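PDB 5ZIY: flagellar hook-associated protein 3 from Bacillus cereus, which probably serves, as the hook-associated protein FlgL, as part of the junction between the flagellar hook and the filament. Local coordinates for residues E39-G44 / Y95-D100; K47-A52 / K145-M150; L55-L60 / P164-N169; V74-I79 / E152-G157. All coordinates share one frame; numbering follows the deposited sequence.

Contact 1. Residues E39-G44 / Y95-D100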
loop_
_atom_site.group_PDB
_atom_site.type_symbol
_atom_site.label_atom_id
_atom_site.label_comp_id
_atom_site.label_asym_id
_atom_site.label_seq_id
_atom_site.Cartn_x
_atom_site.Cartn_y
_atom_site.Cartn_z
ATOM N N GLU A 39 2.985 0.662 -3.864
ATOM C CA GLU A 39 2.350 1.721 -4.600
ATOM C C GLU A 39 1.280 1.169 -5.567
ATOM O O GLU A 39 0.222 1.775 -5.743
ATOM C CB GLU A 39 3.427 2.502 -5.333
ATOM C CG GLU A 39 2.946 3.679 -6.036
ATOM C CD GLU A 39 4.065 4.360 -6.827
ATOM O OE1 GLU A 39 5.038 3.661 -7.159
ATOM O OE2 GLU A 39 3.966 5.578 -7.092
ATOM N N ASN A 40 1.575 0.021 -6.172
ATOM C CA ASN A 40 0.668 -0.642 -7.096
ATOM C C ASN A 40 -0.595 -1.124 -6.366
ATOM O O ASN A 40 -1.682 -1.024 -6.907
ATOM C CB ASN A 40 1.363 -1.830 -7.806
ATOM C CG ASN A 40 2.362 -1.397 -8.891
ATOM O OD1 ASN A 40 2.474 -0.215 -9.244
ATOM N ND2 ASN A 40 3.081 -2.378 -9.453
ATOM N N THR A 41 -0.442 -1.635 -5.138
ATOM C CA THR A 41 -1.555 -2.063 -4.303
ATOM C C THR A 41 -2.441 -0.869 -3.935
ATOM O O THR A 41 -3.676 -0.919 -4.055
ATOM C CB THR A 41 -1.013 -2.769 -3.046
ATOM O OG1 THR A 41 -0.169 -3.846 -3.476
ATOM C CG2 THR A 41 -2.116 -3.301 -2.139
ATOM N N LEU A 42 -1.816 0.229 -3.547
ATOM C CA LEU A 42 -2.543 1.466 -3.243
ATOM C C LEU A 42 -3.317 2.013 -4.431
ATOM O O LEU A 42 -4.460 2.494 -4.246
ATOM C CB LEU A 42 -1.595 2.542 -2.659
ATOM C CG LEU A 42 -1.145 2.193 -1.237
ATOM C CD1 LEU A 42 0.129 2.934 -0.912
ATOM C CD2 LEU A 42 -2.267 2.461 -0.125
ATOM N N GLN A 43 -2.726 1.939 -5.627
ATOM C CA GLN A 43 -3.402 2.411 -6.850
ATOM C C GLN A 43 -4.593 1.494 -7.175
ATOM O O GLN A 43 -5.639 1.949 -7.605
ATOM C CB GLN A 43 -2.448 2.576 -8.054
ATOM C CG GLN A 43 -1.171 3.439 -7.786
ATOM C CD GLN A 43 -1.189 4.879 -8.280
ATOM O OE1 GLN A 43 -0.106 5.439 -8.597
ATOM N NE2 GLN A 43 -2.392 5.506 -8.369
ATOM N N GLY A 44 -4.448 0.206 -6.909
ATOM C CA GLY A 44 -5.499 -0.728 -7.103
ATOM C C GLY A 44 -6.654 -0.436 -6.150
ATOM O O GLY A 44 -7.807 -0.562 -6.557
ATOM N N TYR A 95 3.399 -9.098 5.353
ATOM C CA TYR A 95 2.304 -8.311 4.763
ATOM C C TYR A 95 2.605 -6.832 4.754
ATOM O O TYR A 95 2.926 -6.259 5.790
ATOM C CB TYR A 95 1.007 -8.584 5.502
ATOM C CG TYR A 95 0.550 -10.017 5.352
ATOM C CD1 TYR A 95 -0.175 -10.413 4.256
ATOM C CD2 TYR A 95 0.808 -10.958 6.328
ATOM C CE1 TYR A 95 -0.606 -11.743 4.102
ATOM C CE2 TYR A 95 0.396 -12.325 6.170
ATOM C CZ TYR A 95 -0.311 -12.686 5.068
ATOM O OH TYR A 95 -0.753 -13.980 4.922
ATOM N N ILE A 96 2.489 -6.179 3.602
ATOM C CA ILE A 96 2.839 -4.768 3.564
ATOM C C ILE A 96 1.940 -3.879 4.404
ATOM O O ILE A 96 2.356 -2.751 4.820
ATOM C CB ILE A 96 2.924 -4.211 2.131
ATOM C CG1 ILE A 96 1.653 -4.498 1.377
ATOM C CG2 ILE A 96 4.142 -4.850 1.338
ATOM C CD1 ILE A 96 1.442 -3.542 0.171
ATOM N N PHE A 97 0.712 -4.356 4.634
ATOM C CA PHE A 97 -0.255 -3.693 5.530
ATOM C C PHE A 97 -0.592 -4.489 6.787
ATOM O O PHE A 97 -1.562 -4.164 7.534
ATOM C CB PHE A 97 -1.504 -3.338 4.741
ATOM C CG PHE A 97 -1.238 -2.405 3.616
ATOM C CD1 PHE A 97 -0.808 -1.113 3.871
ATOM C CD2 PHE A 97 -1.444 -2.779 2.320
ATOM C CE1 PHE A 97 -0.557 -0.233 2.823
ATOM C CE2 PHE A 97 -1.207 -1.892 1.277
ATOM C CZ PHE A 97 -0.750 -0.622 1.536
ATOM N N GLY A 98 0.272 -5.444 7.108
ATOM C CA GLY A 98 0.151 -6.225 8.325
ATOM C C GLY A 98 1.300 -6.178 9.317
ATOM O O GLY A 98 1.430 -7.065 10.184
ATOM N N GLY A 99 2.136 -5.147 9.205
ATOM C CA GLY A 99 3.240 -4.915 10.139
ATOM C C GLY A 99 4.130 -6.115 10.360
ATOM O O GLY A 99 4.543 -6.786 9.410
ATOM N N ASP A 100 4.405 -6.420 11.628
ATOM C CA ASP A 100 5.453 -7.375 11.940
ATOM C C ASP A 100 4.988 -8.801 12.210
ATOM O O ASP A 100 5.753 -9.597 12.718
ATOM C CB ASP A 100 6.315 -6.865 13.093
ATOM C CG ASP A 100 5.527 -6.658 14.367
ATOM O OD1 ASP A 100 4.268 -6.636 14.332
ATOM O OD2 ASP A 100 6.186 -6.491 15.403
#
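Thr-41 meets both Ile-96 and Phe-97, and following its side chain outward accounts for much of this interface. Its CB, on a bond directed toward the 95-100 segment, lies 4.1 Å from CD1 of Ile-96. One branch, Thr-41 OG1, is 4.0 Å from the same Ile-96 CD1, a van der Waals approach, the two side chains meeting tip to tip. The hydroxyl finds its polar partner inside its own helix, in a hydrogen bond to the carbonyl O of Gln-37. The other branch, CG2, stands anti to the backbone N (OG1 chi1 -56°), which directs it to the aromatic ring, the threonine and phenylalanine sliding past each other in opposite directions. There Thr-41 CG2 lies 3.8 Å from Phe-97 CE2, at the ring edge and in its plane.

One residue further along, Leu-42 brings CD2 to 3.8 Å from Phe-97 CZ. The CG behind it remains near the same ring atom, so the leucine and the threonine touch adjoining atoms of one ring. Ile-96 reaches the helix by an extended chi2 of 158°, which throws CD1 forward. No hydrogen bond joins the segments, and the nearest CA atoms, those of Thr-41 and Ile-96, are 9.4 Å apart: side chains alone bridge the gap. The type I turn from Tyr-95 to Gly-98 presents Ile-96 and Phe-97 side by side.

All four touching residues are buried. Phe-97 also packs on Leu-139 and Leu-140 of helix 137-155, while Leu-42 leans on Arg-179, Thr-180 and Val-183 of helix 162-204. The turn at the end of strand 94-95 is thus fitted against helix 8-60.

Contact 2. Residues K47-A52 / K145-M150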
loop_
_atom_site.group_PDB
_atom_site.type_symbol
_atom_site.label_atom_id
_atom_site.label_comp_id
_atom_site.label_asym_id
_atom_site.label_seq_id
_atom_site.Cartn_x
_atom_site.Cartn_y
_atom_site.Cartn_z
ATOM N N LYS A 47 -8.472 2.874 -7.364
ATOM C CA LYS A 47 -9.329 2.534 -8.506
ATOM C C LYS A 47 -10.616 1.869 -8.023
ATOM O O LYS A 47 -11.713 2.178 -8.515
ATOM C CB LYS A 47 -8.555 1.539 -9.386
ATOM C CG LYS A 47 -8.667 1.676 -10.831
ATOM C CD LYS A 47 -7.354 1.204 -11.493
ATOM C CE LYS A 47 -7.565 0.870 -12.964
ATOM N NZ LYS A 47 -6.345 0.239 -13.538
ATOM N N SER A 48 -10.487 0.938 -7.058
ATOM C CA SER A 48 -11.655 0.295 -6.504
ATOM C C SER A 48 -12.618 1.297 -5.799
ATOM O O SER A 48 -13.847 1.241 -5.947
ATOM C CB SER A 48 -11.228 -0.813 -5.523
ATOM O OG SER A 48 -10.550 -1.842 -6.237
ATOM N N LEU A 49 -12.064 2.214 -5.023
ATOM C CA LEU A 49 -12.909 3.115 -4.231
ATOM C C LEU A 49 -13.575 4.122 -5.154
ATOM O O LEU A 49 -14.727 4.486 -4.962
ATOM C CB LEU A 49 -12.128 3.793 -3.098
ATOM C CG LEU A 49 -11.612 2.807 -2.054
ATOM C CD1 LEU A 49 -10.970 3.603 -0.893
ATOM C CD2 LEU A 49 -12.722 1.853 -1.513
ATOM N N THR A 50 -12.834 4.535 -6.176
ATOM C CA THR A 50 -13.352 5.368 -7.246
ATOM C C THR A 50 -14.575 4.732 -7.870
ATOM O O THR A 50 -15.602 5.375 -8.008
ATOM C CB THR A 50 -12.264 5.605 -8.339
ATOM O OG1 THR A 50 -11.234 6.425 -7.786
ATOM C CG2 THR A 50 -12.863 6.284 -9.586
ATOM N N ARG A 51 -14.471 3.462 -8.229
ATOM C CA ARG A 51 -15.603 2.745 -8.814
ATOM C C ARG A 51 -16.754 2.607 -7.818
ATOM O O ARG A 51 -17.899 2.731 -8.190
ATOM C CB ARG A 51 -15.147 1.383 -9.345
ATOM C CG ARG A 51 -16.251 0.484 -9.921
ATOM C CD ARG A 51 -16.757 0.923 -11.256
ATOM N NE ARG A 51 -17.769 -0.000 -11.779
ATOM C CZ ARG A 51 -18.696 0.323 -12.679
ATOM N NH1 ARG A 51 -18.749 1.556 -13.168
ATOM N NH2 ARG A 51 -19.589 -0.579 -13.077
ATOM N N ALA A 52 -16.424 2.375 -6.550
ATOM C CA ALA A 52 -17.430 2.283 -5.469
ATOM C C ALA A 52 -18.195 3.577 -5.350
ATOM O O ALA A 52 -19.421 3.544 -5.214
ATOM C CB ALA A 52 -16.776 1.935 -4.113
ATOM N N LYS A 145 -14.650 -1.604 6.046
ATOM C CA LYS A 145 -15.918 -1.554 6.798
ATOM C C LYS A 145 -16.949 -0.743 6.051
ATOM O O LYS A 145 -18.100 -1.150 5.982
ATOM C CB LYS A 145 -15.721 -0.975 8.199
ATOM C CG LYS A 145 -14.945 -1.921 9.096
ATOM C CD LYS A 145 -14.501 -1.303 10.414
ATOM C CE LYS A 145 -13.915 -2.382 11.356
ATOM N NZ LYS A 145 -13.081 -1.837 12.482
ATOM N N THR A 146 -16.518 0.397 5.491
ATOM C CA THR A 146 -17.402 1.235 4.693
ATOM C C THR A 146 -17.900 0.458 3.454
ATOM O O THR A 146 -19.084 0.457 3.184
ATOM C CB THR A 146 -16.727 2.550 4.278
ATOM O OG1 THR A 146 -16.336 3.270 5.461
ATOM C CG2 THR A 146 -17.685 3.437 3.434
ATOM N N LEU A 147 -17.003 -0.234 2.734
ATOM C CA LEU A 147 -17.438 -0.967 1.524
ATOM C C LEU A 147 -18.493 -2.029 1.942
ATOM O O LEU A 147 -19.500 -2.229 1.266
ATOM C CB LEU A 147 -16.257 -1.641 0.790
ATOM C CG LEU A 147 -15.305 -0.714 0.014
ATOM C CD1 LEU A 147 -14.091 -1.552 -0.559
ATOM C CD2 LEU A 147 -16.028 0.068 -1.067
ATOM N N LYS A 148 -18.264 -2.685 3.067
ATOM C CA LYS A 148 -19.205 -3.704 3.524
ATOM C C LYS A 148 -20.597 -3.156 3.855
ATOM O O LYS A 148 -21.594 -3.750 3.485
ATOM C CB LYS A 148 -18.624 -4.490 4.682
ATOM C CG LYS A 148 -19.490 -5.666 5.065
ATOM C CD LYS A 148 -19.058 -6.266 6.344
ATOM C CE LYS A 148 -19.967 -7.428 6.752
ATOM N NZ LYS A 148 -20.887 -6.943 7.799
ATOM N N GLN A 149 -20.668 -2.017 4.529
ATOM C CA GLN A 149 -21.953 -1.390 4.802
ATOM C C GLN A 149 -22.596 -0.852 3.496
ATOM O O GLN A 149 -23.822 -0.739 3.405
ATOM C CB GLN A 149 -21.819 -0.253 5.827
ATOM C CG GLN A 149 -21.224 -0.635 7.175
ATOM C CD GLN A 149 -20.895 0.614 8.018
ATOM O OE1 GLN A 149 -21.791 1.421 8.325
ATOM N NE2 GLN A 149 -19.605 0.794 8.365
ATOM N N MET A 150 -21.760 -0.503 2.508
ATOM C CA MET A 150 -22.239 -0.025 1.204
ATOM C C MET A 150 -22.963 -1.158 0.495
ATOM O O MET A 150 -24.086 -1.010 0.085
ATOM C CB MET A 150 -21.086 0.469 0.336
ATOM C CG MET A 150 -20.681 1.928 0.557
ATOM S SD MET A 150 -19.335 2.431 -0.578
ATOM C CE MET A 150 -19.482 4.221 -0.597
#
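Leu-147 meets both Leu-49 and Ala-52, and the conformations of the two leucines explain how. Each has CG anti to its carbonyl carbon, with chi1 -64° in Leu-49 and -73° in Leu-147. In Leu-49, chi2 sets CD1 nearly anti to CA and leaves CD2 as the branch that meets the partner. The side chains cross at about a right angle, so that a single methyl of Leu-49 enters the branched end of Leu-147. Leu-49 CD2 lies 3.8 Å from Leu-147 CD2 and equally far from its CD1, with Leu-147 CG hardly more distant. The methyl therefore meets the whole isopropyl group.

Leu-147 CD2 has a second partner three residues along helix 8-60: Ala-52 CB, at 3.7 Å. The CA atoms are nearest here, 7.7 Å between Ala-52 and Leu-147, consistent with the small side chain of Ala-52. Met-150 extends the apolar strip more loosely, its SD standing 4.4 Å from Ala-52 CB. An extended chi2 runs the methionine out from its helix, and its far end goes on to pack against Leu-165 and Asn-169 of helix 162-204.

No hydrogen bond crosses the interface. Thr-146, on a neighbouring flank of helix 137-155, instead bonds through OG1 to Pro-142 O and to Glu-168 OE1.

The short helical segments run in the same general direction, 32° apart, with axes 11.9 Å from each other. Val-83 of helix 67-87 touches Leu-147, and Leu-173 of helix 162-204 touches Leu-49. Side chains from four helices thus meet around this buried contact, as in the interior of a four-helix bundle.

Contact 3. Residues L55-L60 / P164-N169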
loop_
_atom_site.group_PDB
_atom_site.type_symbol
_atom_site.label_atom_id
_atom_site.label_comp_id
_atom_site.label_asym_id
_atom_site.label_seq_id
_atom_site.Cartn_x
_atom_site.Cartn_y
_atom_site.Cartn_z
ATOM N N LEU A 55 -20.610 3.958 -8.484
ATOM C CA LEU A 55 -21.770 3.056 -8.332
ATOM C C LEU A 55 -22.750 3.497 -7.231
ATOM O O LEU A 55 -23.932 3.147 -7.260
ATOM C CB LEU A 55 -21.280 1.643 -7.950
ATOM C CG LEU A 55 -20.496 0.822 -8.969
ATOM C CD1 LEU A 55 -19.975 -0.460 -8.305
ATOM C CD2 LEU A 55 -21.330 0.526 -10.223
ATOM N N THR A 56 -22.223 4.183 -6.221
ATOM C CA THR A 56 -23.024 4.692 -5.149
ATOM C C THR A 56 -23.740 5.983 -5.572
ATOM O O THR A 56 -24.834 6.243 -5.113
ATOM C CB THR A 56 -22.205 4.886 -3.863
ATOM O OG1 THR A 56 -21.580 3.635 -3.491
ATOM C CG2 THR A 56 -23.116 5.322 -2.749
ATOM N N VAL A 57 -23.122 6.771 -6.443
ATOM C CA VAL A 57 -23.794 7.900 -7.066
ATOM C C VAL A 57 -24.970 7.366 -7.923
ATOM O O VAL A 57 -26.101 7.881 -7.823
ATOM C CB VAL A 57 -22.780 8.795 -7.865
ATOM C CG1 VAL A 57 -23.487 9.783 -8.792
ATOM C CG2 VAL A 57 -21.844 9.546 -6.903
ATOM N N GLN A 58 -24.735 6.313 -8.717
ATOM C CA GLN A 58 -25.814 5.670 -9.501
ATOM C C GLN A 58 -26.957 5.283 -8.574
ATOM O O GLN A 58 -28.110 5.592 -8.844
ATOM C CB GLN A 58 -25.332 4.413 -10.240
ATOM C CG GLN A 58 -24.535 4.696 -11.489
ATOM C CD GLN A 58 -23.973 3.440 -12.165
ATOM O OE1 GLN A 58 -24.375 2.309 -11.858
ATOM N NE2 GLN A 58 -23.062 3.648 -13.108
ATOM N N ALA A 59 -26.618 4.604 -7.482
ATOM C CA ALA A 59 -27.603 4.158 -6.484
ATOM C C ALA A 59 -28.445 5.306 -5.895
ATOM O O ALA A 59 -29.636 5.170 -5.663
ATOM C CB ALA A 59 -26.881 3.417 -5.371
ATOM N N LEU A 60 -27.789 6.427 -5.638
ATOM C CA LEU A 60 -28.453 7.617 -5.130
ATOM C C LEU A 60 -29.213 8.413 -6.221
ATOM O O LEU A 60 -30.046 9.239 -5.878
ATOM C CB LEU A 60 -27.405 8.538 -4.473
ATOM C CG LEU A 60 -26.845 8.181 -3.094
ATOM C CD1 LEU A 60 -25.513 8.867 -2.860
ATOM C CD2 LEU A 60 -27.868 8.551 -1.988
ATOM N N PRO A 164 -24.534 8.987 3.746
ATOM C CA PRO A 164 -23.459 8.959 4.743
ATOM C C PRO A 164 -22.249 8.145 4.299
ATOM O O PRO A 164 -21.119 8.538 4.535
ATOM C CB PRO A 164 -24.114 8.274 5.941
ATOM C CG PRO A 164 -25.552 8.579 5.814
ATOM C CD PRO A 164 -25.841 8.667 4.349
ATOM N N LEU A 165 -22.507 6.994 3.697
ATOM C CA LEU A 165 -21.464 6.098 3.300
ATOM C C LEU A 165 -20.665 6.660 2.122
ATOM O O LEU A 165 -19.469 6.375 2.011
ATOM C CB LEU A 165 -22.046 4.732 2.977
ATOM C CG LEU A 165 -22.638 3.993 4.191
ATOM C CD1 LEU A 165 -23.413 2.767 3.728
ATOM C CD2 LEU A 165 -21.533 3.605 5.166
ATOM N N LEU A 166 -21.333 7.438 1.256
ATOM C CA LEU A 166 -20.670 8.131 0.145
ATOM C C LEU A 166 -19.581 9.037 0.699
ATOM O O LEU A 166 -18.468 9.038 0.207
ATOM C CB LEU A 166 -21.672 8.964 -0.673
ATOM C CG LEU A 166 -21.180 9.754 -1.886
ATOM C CD1 LEU A 166 -20.826 8.799 -2.993
ATOM C CD2 LEU A 166 -22.197 10.799 -2.396
ATOM N N GLU A 167 -19.917 9.812 1.727
ATOM C CA GLU A 167 -18.937 10.709 2.371
ATOM C C GLU A 167 -17.851 9.924 3.090
ATOM O O GLU A 167 -16.688 10.300 3.031
ATOM C CB GLU A 167 -19.606 11.700 3.346
ATOM C CG GLU A 167 -19.734 13.131 2.803
ATOM C CD GLU A 167 -18.394 13.889 2.667
ATOM O OE1 GLU A 167 -17.415 13.568 3.375
ATOM O OE2 GLU A 167 -18.335 14.846 1.862
ATOM N N GLU A 168 -18.237 8.856 3.787
ATOM C CA GLU A 168 -17.245 7.984 4.446
ATOM C C GLU A 168 -16.221 7.463 3.433
ATOM O O GLU A 168 -15.011 7.499 3.686
ATOM C CB GLU A 168 -17.881 6.776 5.119
ATOM C CG GLU A 168 -18.370 7.014 6.537
ATOM C CD GLU A 168 -18.740 5.716 7.229
ATOM O OE1 GLU A 168 -18.559 4.622 6.634
ATOM O OE2 GLU A 168 -19.227 5.790 8.373
ATOM N N ASN A 169 -16.714 6.977 2.296
ATOM C CA ASN A 169 -15.814 6.469 1.252
ATOM C C ASN A 169 -14.924 7.569 0.673
ATOM O O ASN A 169 -13.768 7.293 0.323
ATOM C CB ASN A 169 -16.584 5.736 0.138
ATOM C CG ASN A 169 -15.658 5.130 -0.913
ATOM O OD1 ASN A 169 -14.889 4.226 -0.601
ATOM N ND2 ASN A 169 -15.737 5.606 -2.148
#
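Leu-166 is the one residue of 164-169 that makes the contact with 55-60, and its two methyls divide the work. With CG anti to the backbone N (chi1 -179°), the side chain extends across to helix 8-60 and opens its fork there. CD1 meets two neighbours, Thr-56 CG2 at 4.2 Å and Val-57 CG2 at 4.1 Å. CD2 takes the other direction and lies 3.9 Å from Leu-60 CD1.

The enclosed part is at Thr-56, which is buried and whose CA comes within 6.7 Å of the CA of Leu-166. Its side chain slides past the leucine in the opposite direction and is also covered by Met-150, Met-154 and Ile-76. Val-57 and Leu-60 form the solvent side: both are exposed and meet Leu-166 obliquely. Enclosure and not distance makes the contrast, since the shortest approach, to Leu-60, occurs on the exposed side.

The segments are close to antiparallel, at 163°, and their axes approach to 10.5 Å. The polar group of Thr-56 takes no part: OG1 bonds to Ala-52 O in its own helix. Nearby, Asn-169 ND2 does bond across to Leu-49 O of helix 8-60. With three methyl contacts and no hydrogen bond between the segments, the chemistry implies cohesion by apolar burial, with directional bonding left to groups beside it.

Contact 4. Residues V74-I79 / E152-G157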
loop_
_atom_site.group_PDB
_atom_site.type_symbol
_atom_site.label_atom_id
_atom_site.label_comp_id
_atom_site.label_asym_id
_atom_site.label_seq_id
_atom_site.Cartn_x
_atom_site.Cartn_y
_atom_site.Cartn_z
ATOM N N VAL A 74 -24.398 -5.756 -5.419
ATOM C CA VAL A 74 -23.577 -6.930 -5.763
ATOM C C VAL A 74 -22.191 -6.537 -6.209
ATOM O O VAL A 74 -21.215 -7.031 -5.661
ATOM C CB VAL A 74 -24.225 -7.807 -6.857
ATOM C CG1 VAL A 74 -23.200 -8.732 -7.474
ATOM C CG2 VAL A 74 -25.406 -8.618 -6.254
ATOM N N GLU A 75 -22.082 -5.647 -7.187
ATOM C CA GLU A 75 -20.768 -5.299 -7.730
ATOM C C GLU A 75 -19.881 -4.646 -6.671
ATOM O O GLU A 75 -18.673 -4.872 -6.654
ATOM C CB GLU A 75 -20.898 -4.389 -8.943
ATOM C CG GLU A 75 -20.253 -4.947 -10.206
ATOM C CD GLU A 75 -18.932 -4.318 -10.523
ATOM O OE1 GLU A 75 -17.949 -4.646 -9.816
ATOM O OE2 GLU A 75 -18.880 -3.510 -11.497
ATOM N N ILE A 76 -20.477 -3.855 -5.791
ATOM C CA ILE A 76 -19.752 -3.301 -4.665
ATOM C C ILE A 76 -19.149 -4.436 -3.796
ATOM O O ILE A 76 -18.103 -4.274 -3.201
ATOM C CB ILE A 76 -20.655 -2.419 -3.802
ATOM C CG1 ILE A 76 -21.036 -1.128 -4.534
ATOM C CG2 ILE A 76 -19.964 -2.067 -2.504
ATOM C CD1 ILE A 76 -20.165 0.034 -4.179
ATOM N N ASP A 77 -19.848 -5.569 -3.735
ATOM C CA ASP A 77 -19.364 -6.782 -3.072
ATOM C C ASP A 77 -18.133 -7.393 -3.752
ATOM O O ASP A 77 -17.232 -7.886 -3.067
ATOM C CB ASP A 77 -20.496 -7.809 -2.982
ATOM C CG ASP A 77 -20.151 -8.996 -2.117
ATOM O OD1 ASP A 77 -20.110 -8.842 -0.879
ATOM O OD2 ASP A 77 -19.949 -10.093 -2.700
ATOM N N GLN A 78 -18.089 -7.374 -5.073
ATOM C CA GLN A 78 -16.886 -7.802 -5.783
ATOM C C GLN A 78 -15.711 -6.874 -5.407
ATOM O O GLN A 78 -14.580 -7.316 -5.191
ATOM C CB GLN A 78 -17.065 -7.757 -7.309
ATOM C CG GLN A 78 -18.123 -8.694 -7.927
ATOM C CD GLN A 78 -18.159 -8.619 -9.482
ATOM O OE1 GLN A 78 -19.102 -8.071 -10.063
ATOM N NE2 GLN A 78 -17.120 -9.163 -10.148
ATOM N N ILE A 79 -16.002 -5.579 -5.355
ATOM C CA ILE A 79 -15.011 -4.576 -5.022
ATOM C C ILE A 79 -14.523 -4.787 -3.592
ATOM O O ILE A 79 -13.330 -4.679 -3.310
ATOM C CB ILE A 79 -15.586 -3.150 -5.288
ATOM C CG1 ILE A 79 -15.688 -2.928 -6.813
ATOM C CG2 ILE A 79 -14.708 -2.051 -4.732
ATOM C CD1 ILE A 79 -16.405 -1.605 -7.222
ATOM N N GLU A 152 -24.161 -4.045 1.775
ATOM C CA GLU A 152 -25.386 -4.405 2.478
ATOM C C GLU A 152 -26.516 -3.374 2.319
ATOM O O GLU A 152 -27.666 -3.766 2.125
ATOM C CB GLU A 152 -25.095 -4.695 3.963
ATOM N N ALA A 153 -26.199 -2.086 2.426
ATOM C CA ALA A 153 -27.203 -1.016 2.225
ATOM C C ALA A 153 -27.860 -1.136 0.859
ATOM O O ALA A 153 -29.078 -1.053 0.706
ATOM C CB ALA A 153 -26.600 0.375 2.403
ATOM N N MET A 154 -27.050 -1.419 -0.129
ATOM C CA MET A 154 -27.584 -1.527 -1.458
ATOM C C MET A 154 -28.426 -2.779 -1.625
ATOM O O MET A 154 -29.570 -2.684 -2.088
ATOM C CB MET A 154 -26.463 -1.429 -2.470
ATOM C CG MET A 154 -26.002 0.011 -2.563
ATOM S SD MET A 154 -24.689 0.305 -3.727
ATOM C CE MET A 154 -24.384 2.051 -3.438
ATOM N N GLN A 155 -27.921 -3.939 -1.234
ATOM C CA GLN A 155 -28.720 -5.120 -1.495
ATOM C C GLN A 155 -29.929 -5.302 -0.584
ATOM O O GLN A 155 -30.747 -6.163 -0.842
ATOM C CB GLN A 155 -27.909 -6.389 -1.674
ATOM C CG GLN A 155 -26.959 -6.818 -0.617
ATOM C CD GLN A 155 -25.857 -7.649 -1.259
ATOM O OE1 GLN A 155 -26.142 -8.486 -2.112
ATOM N NE2 GLN A 155 -24.608 -7.421 -0.863
ATOM N N ASN A 156 -30.067 -4.443 0.420
ATOM C CA ASN A 156 -31.256 -4.420 1.265
ATOM C C ASN A 156 -32.138 -3.212 0.979
ATOM O O ASN A 156 -33.051 -2.904 1.738
ATOM C CB ASN A 156 -30.824 -4.456 2.727
ATOM C CG ASN A 156 -30.033 -5.692 3.043
ATOM O OD1 ASN A 156 -30.155 -6.709 2.349
ATOM N ND2 ASN A 156 -29.206 -5.625 4.075
ATOM N N GLY A 157 -31.847 -2.530 -0.123
ATOM C CA GLY A 157 -32.602 -1.342 -0.539
ATOM C C GLY A 157 -32.643 -0.230 0.497
ATOM O O GLY A 157 -33.638 0.484 0.591
#
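Met-154, which touches Ile-76 through its sulfur, also supplies a sound polar bond at its backbone: Met-154 O accepts a hydrogen bond from Gly-157 N, 3.0 Å away. That bond belongs to a Schellman motif, in which the N of the residue after Gly-157 returns to Ala-153 O. Gly-157, with phi 57°, is the C-prime residue, so helix 137-155 ends right beside the contact.

Across the interface, Met-154 SD lies 4.0 Å from Ile-76 CG1. The methionine is extended beyond CG (chi2 -179°), which carries its sulfur out to the isoleucine, and the two side chains cross at about a right angle. Both residues are buried.

The outer edge differs. Gln-155 turns its amide toward helix 67-87, where OE1 stands 4.2 Å from Val-74 CG2, a van der Waals approach between exposed residues. NE2 of the same amide makes a weak hydrogen bond back to Ser-151 O. Asp-77 bonds along its own helix, in a salt bridge from OD2 to Lys-81.

Thr-56 and Ala-59 of helix 8-60 also pack on Met-154, while Ile-76 rests on Met-150 and Ser-151. The last turn of helix 137-155 is thereby set against helices 67-87 and 8-60.

Contacts 1 and 2 are buried, whereas contacts 3 and 4 each pair a buried side with an exposed one. The centre of contact 1 lies about 3 Å from that of the chain; it joins a loop to helix 8-60 largely through an aromatic ring, and the other three are mainly aliphatic and methionine packing between helices. Helix 8-60 serves contacts 1, 2 and 3, helix 137-155 contacts 2 and 4. The centres of contacts 3 and 4 both lie about 9 Å from that of contact 2, that of contact 1 about 17 Å. No hydrogen bond joins the two segments of any one contact; polar links, such as the weak Arg-51 to Glu-75 ion pair, connect different contacts.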